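Local atomic coordinates of SnoaL-like domain-containing protein (PDB entry 3G8Z), a protein that is of unknown function but adopts the cystatin-like fold of SnoaL-like polyketide cyclases and may bind a small molecule in the pocket of that fold. Residues A[114-119]-A[134-139]; A[87-92]-A[99-104]; A[47-52]-A[64-69]; A[24-29]-A[120-125]. One frame throughout, in Å; residues are numbered along the deposited sequence.

All four contacts lie on one mixed sheet and the helices packed against it. Along the chain, contacts 3 and 2 follow one another inside the long loop closed by contact 4, while contacts 1 and 4 alternate their segments and share strand 112-125. Contact 2 pairs strands 85-95 and 98-109, and contact 1 the next two, 112-125 and 128-136; their centres are about 11 Å apart. Contact 3, centred about 22 Å from contact 2, closes the far edge. Contact 4 lays helix 22-35 on the sheet. The sheet thus serves two purposes: strands of contacts 1 and 2 meet the second subunit, while the helix side carries the glycerol pocket, beside which Tyr29 and Trp51 meet.

Contact 1 of 4, residues A[114-119]-A[134-139]; sequences LKQAGV and LFSADQ
The amide of Gln116 reads the backbone of Asp138 with both of its ends. OE1 of Gln116 accepts from N of Asp138 at 2.8 Å, the donor standing well above the carbonyl plane, 55° out of it. NE2 of the same Gln116 returns a bond to O of Asp138 at 3.0 Å, this time with the acceptor close to the amide plane. Gln116 reaches across because CG sits between the backbone N and the carbonyl carbon (chi1 64°) and the chain then runs straight; glutamine suits the place, since one flat group both donates and accepts. NE2 also bonds to Gln141, whose backbone N is held by OD1 of Asp138, the N-cap of helix 139-146.

Next to this clamp the strands pair in antiparallel fashion. N of Ala137 bonds to O of Ala117 at 3.0 Å, just beyond the regular ladder. Val119 and Phe135 form a hydrogen-bonded pair, N of Phe135 giving to O of Val119 at 2.9 Å and N of Val119 to O of Phe135 at 3.0 Å. That O of Val119 also lies at the edge of the Phe135 ring, in its plane. At Gly118, a side chain would run into O of Phe135, which suits glycine.

Packing is lighter: the methyls of Ala117 and Ala137 touch at 4.0 Å, and Val119 lies against the root of Phe135, on a face met by the second subunit. Where the regular ladder stops, the side-chain amide thus takes over the pairing and ties the start of the C-terminal helix to strand 112-125.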
loop_
_atom_site.group_PDB
_atom_site.type_symbol
_atom_site.label_atom_id
_atom_site.label_comp_id
_atom_site.label_asym_id
_atom_site.label_seq_id
_atom_site.Cartn_x
_atom_site.Cartn_y
_atom_site.Cartn_z
ATOM N N LEU A 114 -12.582 0.711 -17.703
ATOM C CA LEU A 114 -11.603 0.666 -16.643
ATOM C C LEU A 114 -11.814 -0.622 -15.898
ATOM O O LEU A 114 -12.942 -0.949 -15.537
ATOM C CB LEU A 114 -11.857 1.835 -15.698
ATOM C CG LEU A 114 -10.907 2.057 -14.522
ATOM C CD1 LEU A 114 -9.568 2.569 -15.034
ATOM C CD2 LEU A 114 -11.538 3.080 -13.561
ATOM N N LYS A 115 -10.743 -1.385 -15.710
ATOM C CA LYS A 115 -10.811 -2.589 -14.911
ATOM C C LYS A 115 -9.407 -2.938 -14.520
ATOM O O LYS A 115 -8.606 -3.308 -15.367
ATOM C CB LYS A 115 -11.414 -3.738 -15.662
ATOM C CG LYS A 115 -11.627 -4.955 -14.764
ATOM C CD LYS A 115 -12.239 -6.100 -15.515
ATOM C CE LYS A 115 -12.601 -7.273 -14.593
ATOM N N GLN A 116 -9.077 -2.783 -13.250
ATOM C CA GLN A 116 -7.693 -3.001 -12.859
ATOM C C GLN A 116 -7.551 -3.082 -11.358
ATOM O O GLN A 116 -8.405 -2.602 -10.609
ATOM C CB GLN A 116 -6.812 -1.875 -13.399
ATOM C CG GLN A 116 -7.151 -0.516 -12.801
ATOM C CD GLN A 116 -6.217 0.593 -13.286
ATOM O OE1 GLN A 116 -5.238 0.928 -12.605
ATOM N NE2 GLN A 116 -6.515 1.163 -14.469
ATOM N N ALA A 117 -6.467 -3.725 -10.927
ATOM C CA ALA A 117 -6.087 -3.758 -9.531
ATOM C C ALA A 117 -5.702 -2.373 -9.020
ATOM O O ALA A 117 -5.236 -1.519 -9.770
ATOM C CB ALA A 117 -4.907 -4.732 -9.329
ATOM N N GLY A 118 -5.881 -2.170 -7.727
ATOM C CA GLY A 118 -5.405 -0.956 -7.065
ATOM C C GLY A 118 -5.126 -1.226 -5.612
ATOM O O GLY A 118 -5.409 -2.313 -5.108
ATOM N N VAL A 119 -4.573 -0.234 -4.929
ATOM C CA VAL A 119 -4.419 -0.285 -3.483
ATOM C C VAL A 119 -4.788 1.085 -2.950
ATOM O O VAL A 119 -4.344 2.082 -3.491
ATOM C CB VAL A 119 -2.957 -0.616 -3.054
ATOM C CG1 VAL A 119 -2.828 -0.782 -1.503
ATOM C CG2 VAL A 119 -2.451 -1.872 -3.761
ATOM N N LEU A 134 -3.757 6.829 -3.082
ATOM C CA LEU A 134 -4.291 5.838 -3.986
ATOM C C LEU A 134 -3.200 5.351 -4.941
ATOM O O LEU A 134 -2.319 6.114 -5.339
ATOM C CB LEU A 134 -5.463 6.439 -4.773
ATOM C CG LEU A 134 -6.630 7.000 -3.918
ATOM C CD1 LEU A 134 -7.843 7.377 -4.735
ATOM C CD2 LEU A 134 -7.004 6.035 -2.861
ATOM N N PHE A 135 -3.299 4.077 -5.309
ATOM C CA PHE A 135 -2.376 3.440 -6.203
ATOM C C PHE A 135 -3.186 2.663 -7.245
ATOM O O PHE A 135 -4.171 2.000 -6.905
ATOM C CB PHE A 135 -1.495 2.442 -5.448
ATOM C CG PHE A 135 -0.566 3.066 -4.485
ATOM C CD1 PHE A 135 -0.995 3.387 -3.205
ATOM C CD2 PHE A 135 0.754 3.285 -4.826
ATOM C CE1 PHE A 135 -0.120 3.953 -2.299
ATOM C CE2 PHE A 135 1.615 3.836 -3.940
ATOM C CZ PHE A 135 1.182 4.180 -2.663
ATOM N N SER A 136 -2.745 2.728 -8.493
ATOM C CA SER A 136 -3.414 2.008 -9.579
ATOM C C SER A 136 -2.452 1.164 -10.367
ATOM O O SER A 136 -1.314 1.575 -10.640
ATOM C CB SER A 136 -4.043 3.002 -10.547
ATOM O OG SER A 136 -5.042 3.759 -9.918
ATOM N N ALA A 137 -2.911 0.001 -10.809
ATOM C CA ALA A 137 -2.029 -0.911 -11.527
ATOM C C ALA A 137 -1.760 -0.455 -12.948
ATOM O O ALA A 137 -0.761 -0.832 -13.533
ATOM C CB ALA A 137 -2.629 -2.324 -11.548
ATOM N N ASP A 138 -2.662 0.330 -13.509
ATOM C CA ASP A 138 -2.524 0.803 -14.876
ATOM C C ASP A 138 -2.898 2.281 -14.913
ATOM O O ASP A 138 -4.052 2.656 -15.172
ATOM C CB ASP A 138 -3.405 -0.012 -15.816
ATOM C CG ASP A 138 -3.222 0.374 -17.265
ATOM O OD1 ASP A 138 -2.560 1.405 -17.559
ATOM O OD2 ASP A 138 -3.773 -0.358 -18.114
ATOM N N GLN A 139 -1.913 3.118 -14.648
ATOM C CA GLN A 139 -2.184 4.522 -14.469
ATOM C C GLN A 139 -2.483 5.184 -15.827
ATOM O O GLN A 139 -3.191 6.188 -15.882
ATOM C CB GLN A 139 -0.993 5.201 -13.783
ATOM C CG GLN A 139 -1.270 6.610 -13.330
ATOM C CD GLN A 139 -2.373 6.651 -12.320
ATOM O OE1 GLN A 139 -2.314 5.962 -11.305
ATOM N NE2 GLN A 139 -3.419 7.424 -12.604
#

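Contact 2 of 4, residues A[87-92]-A[99-104]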
loop_
_atom_site.group_PDB
_atom_site.type_symbol
_atom_site.label_atom_id
_atom_site.label_comp_id
_atom_site.label_asym_id
_atom_site.label_seq_id
_atom_site.Cartn_x
_atom_site.Cartn_y
_atom_site.Cartn_z
ATOM N N SER A 87 -14.907 -2.456 -7.336
ATOM C CA SER A 87 -15.710 -3.610 -7.702
ATOM C C SER A 87 -15.440 -4.796 -6.799
ATOM O O SER A 87 -16.293 -5.687 -6.663
ATOM C CB SER A 87 -15.481 -3.979 -9.180
ATOM O OG SER A 87 -14.115 -3.906 -9.526
ATOM N N ARG A 88 -14.281 -4.802 -6.150
ATOM C CA ARG A 88 -13.934 -5.880 -5.251
ATOM C C ARG A 88 -12.888 -5.403 -4.293
ATOM O O ARG A 88 -11.929 -4.786 -4.711
ATOM C CB ARG A 88 -13.375 -7.096 -6.017
ATOM C CG ARG A 88 -13.385 -8.393 -5.169
ATOM C CD ARG A 88 -12.610 -9.535 -5.812
ATOM N NE ARG A 88 -11.220 -9.139 -6.026
ATOM C CZ ARG A 88 -10.680 -8.910 -7.224
ATOM N NH1 ARG A 88 -11.412 -9.046 -8.317
ATOM N NH2 ARG A 88 -9.408 -8.536 -7.325
ATOM N N ALA A 89 -13.081 -5.682 -3.011
ATOM C CA ALA A 89 -12.066 -5.432 -2.017
ATOM C C ALA A 89 -11.511 -6.778 -1.589
ATOM O O ALA A 89 -12.264 -7.692 -1.275
ATOM C CB ALA A 89 -12.634 -4.693 -0.809
ATOM N N ASP A 90 -10.193 -6.891 -1.576
ATOM C CA ASP A 90 -9.556 -8.151 -1.266
ATOM C C ASP A 90 -9.117 -8.188 0.188
ATOM O O ASP A 90 -9.827 -8.747 1.024
ATOM C CB ASP A 90 -8.398 -8.395 -2.209
ATOM C CG ASP A 90 -8.852 -8.495 -3.649
ATOM O OD1 ASP A 90 -9.809 -9.242 -3.924
ATOM O OD2 ASP A 90 -8.268 -7.807 -4.497
ATOM N N ASP A 91 -7.981 -7.590 0.510
ATOM C CA ASP A 91 -7.450 -7.665 1.865
ATOM C C ASP A 91 -7.338 -6.289 2.506
ATOM O O ASP A 91 -7.012 -5.318 1.840
ATOM C CB ASP A 91 -6.062 -8.319 1.849
ATOM C CG ASP A 91 -6.115 -9.799 1.518
ATOM O OD1 ASP A 91 -6.871 -10.530 2.190
ATOM O OD2 ASP A 91 -5.397 -10.239 0.597
ATOM N N TYR A 92 -7.603 -6.231 3.811
ATOM C CA TYR A 92 -7.332 -5.058 4.638
ATOM C C TYR A 92 -6.167 -5.385 5.548
ATOM O O TYR A 92 -6.234 -6.350 6.310
ATOM C CB TYR A 92 -8.529 -4.720 5.522
ATOM C CG TYR A 92 -9.771 -4.367 4.742
ATOM C CD1 TYR A 92 -10.563 -5.350 4.168
ATOM C CD2 TYR A 92 -10.167 -3.048 4.612
ATOM C CE1 TYR A 92 -11.705 -5.011 3.449
ATOM C CE2 TYR A 92 -11.285 -2.710 3.927
ATOM C CZ TYR A 92 -12.048 -3.688 3.332
ATOM O OH TYR A 92 -13.180 -3.299 2.660
ATOM N N VAL A 99 -3.710 1.637 6.921
ATOM C CA VAL A 99 -4.345 0.436 6.464
ATOM C C VAL A 99 -4.179 0.405 4.953
ATOM O O VAL A 99 -4.493 1.386 4.288
ATOM C CB VAL A 99 -5.830 0.428 6.840
ATOM C CG1 VAL A 99 -6.548 -0.760 6.140
ATOM C CG2 VAL A 99 -5.997 0.375 8.372
ATOM N N ALA A 100 -3.660 -0.694 4.414
ATOM C CA ALA A 100 -3.683 -0.918 2.962
ATOM C C ALA A 100 -4.830 -1.822 2.612
ATOM O O ALA A 100 -5.063 -2.860 3.264
ATOM C CB ALA A 100 -2.387 -1.512 2.448
ATOM N N ILE A 101 -5.581 -1.395 1.603
ATOM C CA ILE A 101 -6.663 -2.191 1.080
ATOM C C ILE A 101 -6.340 -2.507 -0.357
ATOM O O ILE A 101 -6.244 -1.601 -1.174
ATOM C CB ILE A 101 -8.013 -1.456 1.137
ATOM C CG1 ILE A 101 -8.199 -0.828 2.529
ATOM C CG2 ILE A 101 -9.151 -2.449 0.774
ATOM C CD1 ILE A 101 -8.824 0.542 2.544
ATOM N N THR A 102 -6.190 -3.796 -0.661
ATOM C CA THR A 102 -5.992 -4.261 -2.004
ATOM C C THR A 102 -7.371 -4.456 -2.599
ATOM O O THR A 102 -8.285 -4.942 -1.925
ATOM C CB THR A 102 -5.190 -5.594 -2.061
ATOM O OG1 THR A 102 -5.743 -6.517 -1.120
ATOM C CG2 THR A 102 -3.735 -5.339 -1.701
ATOM N N LEU A 103 -7.515 -4.081 -3.859
ATOM C CA LEU A 103 -8.820 -4.016 -4.455
ATOM C C LEU A 103 -8.772 -4.013 -5.960
ATOM O O LEU A 103 -7.696 -4.024 -6.587
ATOM C CB LEU A 103 -9.581 -2.798 -3.911
ATOM C CG LEU A 103 -8.871 -1.460 -3.943
ATOM C CD1 LEU A 103 -8.861 -0.947 -5.387
ATOM C CD2 LEU A 103 -9.513 -0.457 -2.951
ATOM N N GLU A 104 -9.961 -4.080 -6.533
ATOM C CA GLU A 104 -10.157 -3.921 -7.953
ATOM C C GLU A 104 -11.085 -2.748 -8.171
ATOM O O GLU A 104 -12.091 -2.590 -7.465
ATOM C CB GLU A 104 -10.799 -5.169 -8.557
ATOM C CG GLU A 104 -10.926 -5.100 -10.067
ATOM C CD GLU A 104 -11.877 -6.124 -10.635
ATOM O OE1 GLU A 104 -13.087 -6.114 -10.261
ATOM O OE2 GLU A 104 -11.405 -6.926 -11.475
HETATM O O HOH W 1 -4.270 -8.784 -1.225
#
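Strands 87-92 and 99-104 run antiparallel at 150°, their register slipping by one between the pairs Ala89-Leu103 and Tyr92-Ile101. Inside this bulge, N of Asp90 bonds to O of Thr102 at 2.7 Å, while N of Asp91 turns to the Thr102 side chain, meeting OG1 at 3.0 Å. Threonine suits the bulge because its OG1, set between backbone N and carbonyl carbon (chi1 48°), stands where it can receive that displaced N-H; a water joins the same hydroxyl to OD2 of Asp91.

Toward the other end, Arg88 grips Asp90 side-on, NE to OD1 at a short 2.5 Å and NH2 to OD2, each oxygen using its syn lone pair. One face of that guanidinium lies over CB of Glu104, and NH1 reaches OE2 of Glu104 in a long salt bridge. The other oxygen, OE1 of Glu104, accepts from OG of Ser87 on its anti side, again at a short 2.5 Å.

The opposite face of the sheet is apolar: CG2 of Ile101 sits over the Tyr92 ring, 4.0 Å from its centroid, a CH-pi contact beneath helix 22-35. With Ser87 and Arg88 both facing Glu104 in a second, classic beta bulge, this is an irregular antiparallel hairpin at the edge of the cystatin-like sheet.

Contact 3 of 4, residues A[47-52]-A[64-69]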
loop_
_atom_site.group_PDB
_atom_site.type_symbol
_atom_site.label_atom_id
_atom_site.label_comp_id
_atom_site.label_asym_id
_atom_site.label_seq_id
_atom_site.Cartn_x
_atom_site.Cartn_y
_atom_site.Cartn_z
ATOM N N PRO A 47 -12.235 16.300 8.198
ATOM C CA PRO A 47 -12.398 17.569 7.510
ATOM C C PRO A 47 -11.088 18.110 6.946
ATOM O O PRO A 47 -11.099 18.840 5.953
ATOM C CB PRO A 47 -12.913 18.499 8.611
ATOM C CG PRO A 47 -13.485 17.612 9.612
ATOM C CD PRO A 47 -12.691 16.381 9.596
ATOM N N ASP A 48 -9.976 17.741 7.574
ATOM C CA ASP A 48 -8.660 18.177 7.126
ATOM C C ASP A 48 -7.916 17.101 6.335
ATOM O O ASP A 48 -6.691 17.113 6.275
ATOM C CB ASP A 48 -7.821 18.571 8.337
ATOM C CG ASP A 48 -8.447 19.695 9.134
ATOM O OD1 ASP A 48 -9.250 20.473 8.563
ATOM O OD2 ASP A 48 -8.113 19.815 10.333
ATOM N N VAL A 49 -8.659 16.189 5.719
ATOM C CA VAL A 49 -8.066 15.043 5.021
ATOM C C VAL A 49 -7.061 15.482 3.948
ATOM O O VAL A 49 -7.304 16.426 3.184
ATOM C CB VAL A 49 -9.155 14.144 4.351
ATOM C CG1 VAL A 49 -9.908 14.924 3.279
ATOM C CG2 VAL A 49 -8.541 12.832 3.747
ATOM N N ILE A 50 -5.919 14.809 3.911
ATOM C CA ILE A 50 -4.947 14.988 2.836
ATOM C C ILE A 50 -5.121 13.838 1.857
ATOM O O ILE A 50 -4.973 12.688 2.216
ATOM C CB ILE A 50 -3.500 14.955 3.353
ATOM C CG1 ILE A 50 -3.272 16.040 4.411
ATOM C CG2 ILE A 50 -2.531 15.129 2.188
ATOM C CD1 ILE A 50 -1.996 15.824 5.244
ATOM N N TRP A 51 -5.465 14.159 0.620
ATOM C CA TRP A 51 -5.845 13.139 -0.358
ATOM C C TRP A 51 -4.887 13.152 -1.554
ATOM O O TRP A 51 -4.834 14.144 -2.295
ATOM C CB TRP A 51 -7.267 13.444 -0.815
ATOM C CG TRP A 51 -7.851 12.462 -1.736
ATOM C CD1 TRP A 51 -7.525 12.270 -3.044
ATOM C CD2 TRP A 51 -8.890 11.530 -1.438
ATOM N NE1 TRP A 51 -8.291 11.262 -3.584
ATOM C CE2 TRP A 51 -9.141 10.794 -2.616
ATOM C CE3 TRP A 51 -9.643 11.254 -0.297
ATOM C CZ2 TRP A 51 -10.126 9.806 -2.681
ATOM C CZ3 TRP A 51 -10.619 10.272 -0.372
ATOM C CH2 TRP A 51 -10.845 9.560 -1.546
ATOM N N HIS A 52 -4.106 12.084 -1.723
ATOM C CA HIS A 52 -3.123 12.006 -2.819
ATOM C C HIS A 52 -3.656 11.150 -3.976
ATOM O O HIS A 52 -3.792 9.929 -3.853
ATOM C CB HIS A 52 -1.790 11.407 -2.358
ATOM C CG HIS A 52 -1.232 12.015 -1.108
ATOM N ND1 HIS A 52 -0.530 13.198 -1.106
ATOM C CD2 HIS A 52 -1.206 11.561 0.165
ATOM C CE1 HIS A 52 -0.131 13.472 0.126
ATOM N NE2 HIS A 52 -0.502 12.474 0.914
ATOM N N ARG A 64 -6.365 18.915 -0.171
ATOM C CA ARG A 64 -6.444 19.039 1.274
ATOM C C ARG A 64 -7.783 19.616 1.700
ATOM O O ARG A 64 -8.216 20.653 1.193
ATOM C CB ARG A 64 -5.324 19.941 1.780
ATOM C CG ARG A 64 -5.320 20.137 3.282
ATOM C CD ARG A 64 -4.564 19.045 3.967
ATOM N NE ARG A 64 -4.312 19.319 5.379
ATOM C CZ ARG A 64 -3.107 19.471 5.924
ATOM N NH1 ARG A 64 -2.002 19.404 5.188
ATOM N NH2 ARG A 64 -3.004 19.698 7.226
ATOM N N GLY A 65 -8.428 18.946 2.646
ATOM C CA GLY A 65 -9.685 19.396 3.173
ATOM C C GLY A 65 -10.874 18.848 2.424
ATOM O O GLY A 65 -10.858 18.778 1.204
HETATM N N MSE A 66 -11.899 18.459 3.175
HETATM C CA MSE A 66 -13.162 17.997 2.601
HETATM C C MSE A 66 -13.861 19.088 1.803
HETATM O O MSE A 66 -14.676 18.780 0.931
HETATM C CB MSE A 66 -14.093 17.470 3.689
HETATM C CG MSE A 66 -13.761 16.073 4.132
HETATM SE SE MSE A 66 -13.920 14.762 2.689
HETATM C CE MSE A 66 -15.806 14.944 2.343
ATOM N N ALA A 67 -13.533 20.358 2.067
ATOM C CA ALA A 67 -14.090 21.453 1.267
ATOM C C ALA A 67 -13.716 21.275 -0.187
ATOM O O ALA A 67 -14.473 21.660 -1.076
ATOM C CB ALA A 67 -13.626 22.826 1.784
ATOM N N VAL A 68 -12.556 20.665 -0.418
ATOM C CA VAL A 68 -12.038 20.402 -1.760
ATOM C C VAL A 68 -12.326 18.970 -2.191
ATOM O O VAL A 68 -12.796 18.717 -3.315
ATOM C CB VAL A 68 -10.499 20.630 -1.805
ATOM C CG1 VAL A 68 -9.885 19.993 -3.046
ATOM C CG2 VAL A 68 -10.184 22.147 -1.706
ATOM N N VAL A 69 -12.039 18.031 -1.301
ATOM C CA VAL A 69 -12.214 16.624 -1.624
ATOM C C VAL A 69 -13.670 16.237 -1.874
ATOM O O VAL A 69 -13.934 15.459 -2.776
ATOM C CB VAL A 69 -11.626 15.694 -0.539
ATOM C CG1 VAL A 69 -12.049 14.231 -0.785
ATOM C CG2 VAL A 69 -10.116 15.804 -0.511
HETATM O O HOH W 2 -12.347 21.490 4.633
#
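Arg64 slants across Ile50, its partner in an antiparallel non-hydrogen-bonded pair. In the conformer described, one of two modelled, CG leaves CB anti to the backbone N and the chain bends at the next bond (chi2 86°), which swings CD to 3.3 Å from CG1 of Ile50. NE follows at 3.6 Å from the same CG1 and passes near O of Asp48. The guanidinium turns a face to the isoleucine, so that NH1 rests 3.6 Å from CD1 of Ile50. A long aliphatic chain ending in a charge suits this exposed edge: in this conformer it packs on a hydrocarbon yet keeps its charge near the surface.

Behind Arg64 the backbone turns into helix 66-79. N of Gly65 bonds to O of Val49 at 2.8 Å and N of Met66, a selenomethionine, to O of Pro47 at 2.9 Å. Glycine suits the N-cap, because at its angles (phi 90°, psi 138°) a side chain would jam against the preceding carbonyl O. CG2 of Val69 meets CB of Trp51 at 3.7 Å and touches CG1 of Val49.

Two backbone bonds thus tie the helix start to the strand, while Val49, Trp51, Met66 and Val69 pack its first turn against it.

Contact 4 of 4, residues A[24-29]-A[120-125]; sequences DIAKSY and DLLRIE. With GOL (glycerol), chain E.
The Tyr29 ring meets CD1 of Leu122 obliquely, CD2 of Tyr29 lying 3.8 Å from that methyl, while OD2 of Asp120 and O2 of a bound glycerol lie at the ring edge. The side chains of Tyr29 and Asp120 cross at about a right angle, the carboxylate plane turned 57° from the ring. The two groups share the ligand: OH of Tyr29 donates to O2 of glycerol at 2.7 Å, and O2 donates in turn to OD2 of Asp120 at 2.8 Å. The glycerol O1 gives the same OD2 a second bond, at 2.7 Å. Tyr29 gets there by holding CG anti to its backbone N (chi1 170°), which carries the hydroxyl down to the sheet.

Away from the ligand the side chains that meet are apolar. Ala26, small enough to let the helix settle close, puts CB 3.9 Å from CD1 of Leu122. Ile25 and Ile124 slide past one another in opposite directions, CD1 of Ile25 reaching CG2 of Ile124 at 3.6 Å.

A helix packed on a curved sheet marks the cystatin-like fold. In this protein the glycerol, probably from crystallisation, is consistent with a pocket lined in part by Tyr29 and Asp120, with Trp51, Leu103 and Leu134 nearby.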
loop_
_atom_site.group_PDB
_atom_site.type_symbol
_atom_site.label_atom_id
_atom_site.label_comp_id
_atom_site.label_asym_id
_atom_site.label_seq_id
_atom_site.Cartn_x
_atom_site.Cartn_y
_atom_site.Cartn_z
ATOM N N ASP A 24 -11.583 -1.795 10.980
ATOM C CA ASP A 24 -13.016 -1.548 11.054
ATOM C C ASP A 24 -13.362 -0.235 10.346
ATOM O O ASP A 24 -14.304 -0.173 9.555
ATOM C CB ASP A 24 -13.481 -1.468 12.508
ATOM C CG ASP A 24 -13.428 -2.805 13.208
ATOM O OD1 ASP A 24 -13.710 -3.816 12.543
ATOM O OD2 ASP A 24 -13.096 -2.832 14.418
ATOM N N ILE A 25 -12.588 0.808 10.621
ATOM C CA ILE A 25 -12.817 2.096 9.975
ATOM C C ILE A 25 -12.613 2.005 8.462
ATOM O O ILE A 25 -13.403 2.556 7.692
ATOM C CB ILE A 25 -11.947 3.210 10.602
ATOM C CG1 ILE A 25 -12.407 3.444 12.048
ATOM C CG2 ILE A 25 -12.067 4.503 9.793
ATOM C CD1 ILE A 25 -11.281 3.847 12.986
ATOM N N ALA A 26 -11.568 1.287 8.031
ATOM C CA ALA A 26 -11.289 1.120 6.610
ATOM C C ALA A 26 -12.421 0.365 5.922
ATOM O O ALA A 26 -12.801 0.691 4.782
ATOM C CB ALA A 26 -9.958 0.401 6.409
ATOM N N LYS A 27 -12.961 -0.646 6.600
ATOM C CA LYS A 27 -14.060 -1.431 6.036
ATOM C C LYS A 27 -15.303 -0.577 5.905
ATOM O O LYS A 27 -16.052 -0.714 4.944
ATOM C CB LYS A 27 -14.348 -2.665 6.898
ATOM C CG LYS A 27 -13.278 -3.737 6.724
ATOM C CD LYS A 27 -13.549 -4.976 7.563
ATOM C CE LYS A 27 -12.602 -6.099 7.199
ATOM N NZ LYS A 27 -12.707 -7.190 8.226
ATOM N N SER A 28 -15.523 0.307 6.872
ATOM C CA SER A 28 -16.690 1.192 6.831
ATOM C C SER A 28 -16.579 2.145 5.651
ATOM O O SER A 28 -17.562 2.429 4.952
ATOM C CB SER A 28 -16.809 1.963 8.157
ATOM O OG SER A 28 -17.794 2.967 8.066
ATOM N N TYR A 29 -15.362 2.641 5.446
ATOM C CA TYR A 29 -15.039 3.529 4.341
ATOM C C TYR A 29 -15.307 2.871 2.981
ATOM O O TYR A 29 -15.969 3.465 2.116
ATOM C CB TYR A 29 -13.565 3.972 4.462
ATOM C CG TYR A 29 -13.039 4.716 3.249
ATOM C CD1 TYR A 29 -13.295 6.071 3.088
ATOM C CD2 TYR A 29 -12.299 4.063 2.276
ATOM C CE1 TYR A 29 -12.823 6.757 1.989
ATOM C CE2 TYR A 29 -11.826 4.737 1.168
ATOM C CZ TYR A 29 -12.095 6.090 1.045
ATOM O OH TYR A 29 -11.648 6.778 -0.055
ATOM N N ASP A 120 -5.645 1.122 -1.930
ATOM C CA ASP A 120 -5.917 2.349 -1.193
ATOM C C ASP A 120 -5.147 2.298 0.084
ATOM O O ASP A 120 -5.225 1.304 0.803
ATOM C CB ASP A 120 -7.383 2.498 -0.850
ATOM C CG ASP A 120 -8.216 2.883 -2.016
ATOM O OD1 ASP A 120 -7.758 2.684 -3.179
ATOM O OD2 ASP A 120 -9.355 3.369 -1.770
ATOM N N LEU A 121 -4.380 3.347 0.357
ATOM C CA LEU A 121 -3.692 3.480 1.630
ATOM C C LEU A 121 -4.392 4.559 2.449
ATOM O O LEU A 121 -4.516 5.691 1.997
ATOM C CB LEU A 121 -2.206 3.832 1.448
ATOM C CG LEU A 121 -1.177 2.681 1.508
ATOM C CD1 LEU A 121 -1.104 2.087 2.901
ATOM C CD2 LEU A 121 -1.526 1.601 0.506
ATOM N N LEU A 122 -4.855 4.196 3.645
ATOM C CA LEU A 122 -5.541 5.134 4.531
ATOM C C LEU A 122 -4.747 5.287 5.801
ATOM O O LEU A 122 -4.299 4.278 6.374
ATOM C CB LEU A 122 -6.940 4.627 4.922
ATOM C CG LEU A 122 -7.875 4.167 3.797
ATOM C CD1 LEU A 122 -9.206 3.679 4.382
ATOM C CD2 LEU A 122 -8.095 5.250 2.780
ATOM N N ARG A 123 -4.586 6.521 6.253
ATOM C CA ARG A 123 -4.033 6.783 7.566
ATOM C C ARG A 123 -5.185 7.186 8.464
ATOM O O ARG A 123 -5.956 8.051 8.111
ATOM C CB ARG A 123 -2.993 7.896 7.540
ATOM C CG ARG A 123 -2.288 8.027 8.879
ATOM C CD ARG A 123 -0.981 8.822 8.813
ATOM N NE ARG A 123 -1.116 10.122 8.196
ATOM C CZ ARG A 123 -1.375 11.264 8.844
ATOM N NH1 ARG A 123 -1.562 11.297 10.157
ATOM N NH2 ARG A 123 -1.459 12.396 8.167
ATOM N N ILE A 124 -5.324 6.514 9.596
ATOM C CA ILE A 124 -6.506 6.666 10.438
ATOM C C ILE A 124 -6.061 7.058 11.822
ATOM O O ILE A 124 -5.150 6.464 12.371
ATOM C CB ILE A 124 -7.315 5.372 10.473
ATOM C CG1 ILE A 124 -7.905 5.130 9.075
ATOM C CG2 ILE A 124 -8.379 5.409 11.583
ATOM C CD1 ILE A 124 -8.217 3.660 8.761
ATOM N N GLU A 125 -6.701 8.087 12.355
ATOM C CA GLU A 125 -6.366 8.659 13.653
ATOM C C GLU A 125 -7.643 9.070 14.334
ATOM O O GLU A 125 -8.457 9.747 13.733
ATOM C CB GLU A 125 -5.554 9.940 13.487
ATOM C CG GLU A 125 -4.069 9.788 13.317
ATOM C CD GLU A 125 -3.352 11.134 13.508
ATOM O OE1 GLU A 125 -3.896 12.005 14.229
ATOM O OE2 GLU A 125 -2.255 11.324 12.934
HETATM C C1 GOL E . -10.723 4.988 -4.741
HETATM O O1 GOL E . -10.210 3.748 -4.314
HETATM C C2 GOL E . -11.673 5.528 -3.686
HETATM O O2 GOL E . -11.025 5.544 -2.429
HETATM C C3 GOL E . -12.116 6.931 -4.085
HETATM O O3 GOL E . -13.334 6.884 -4.796
#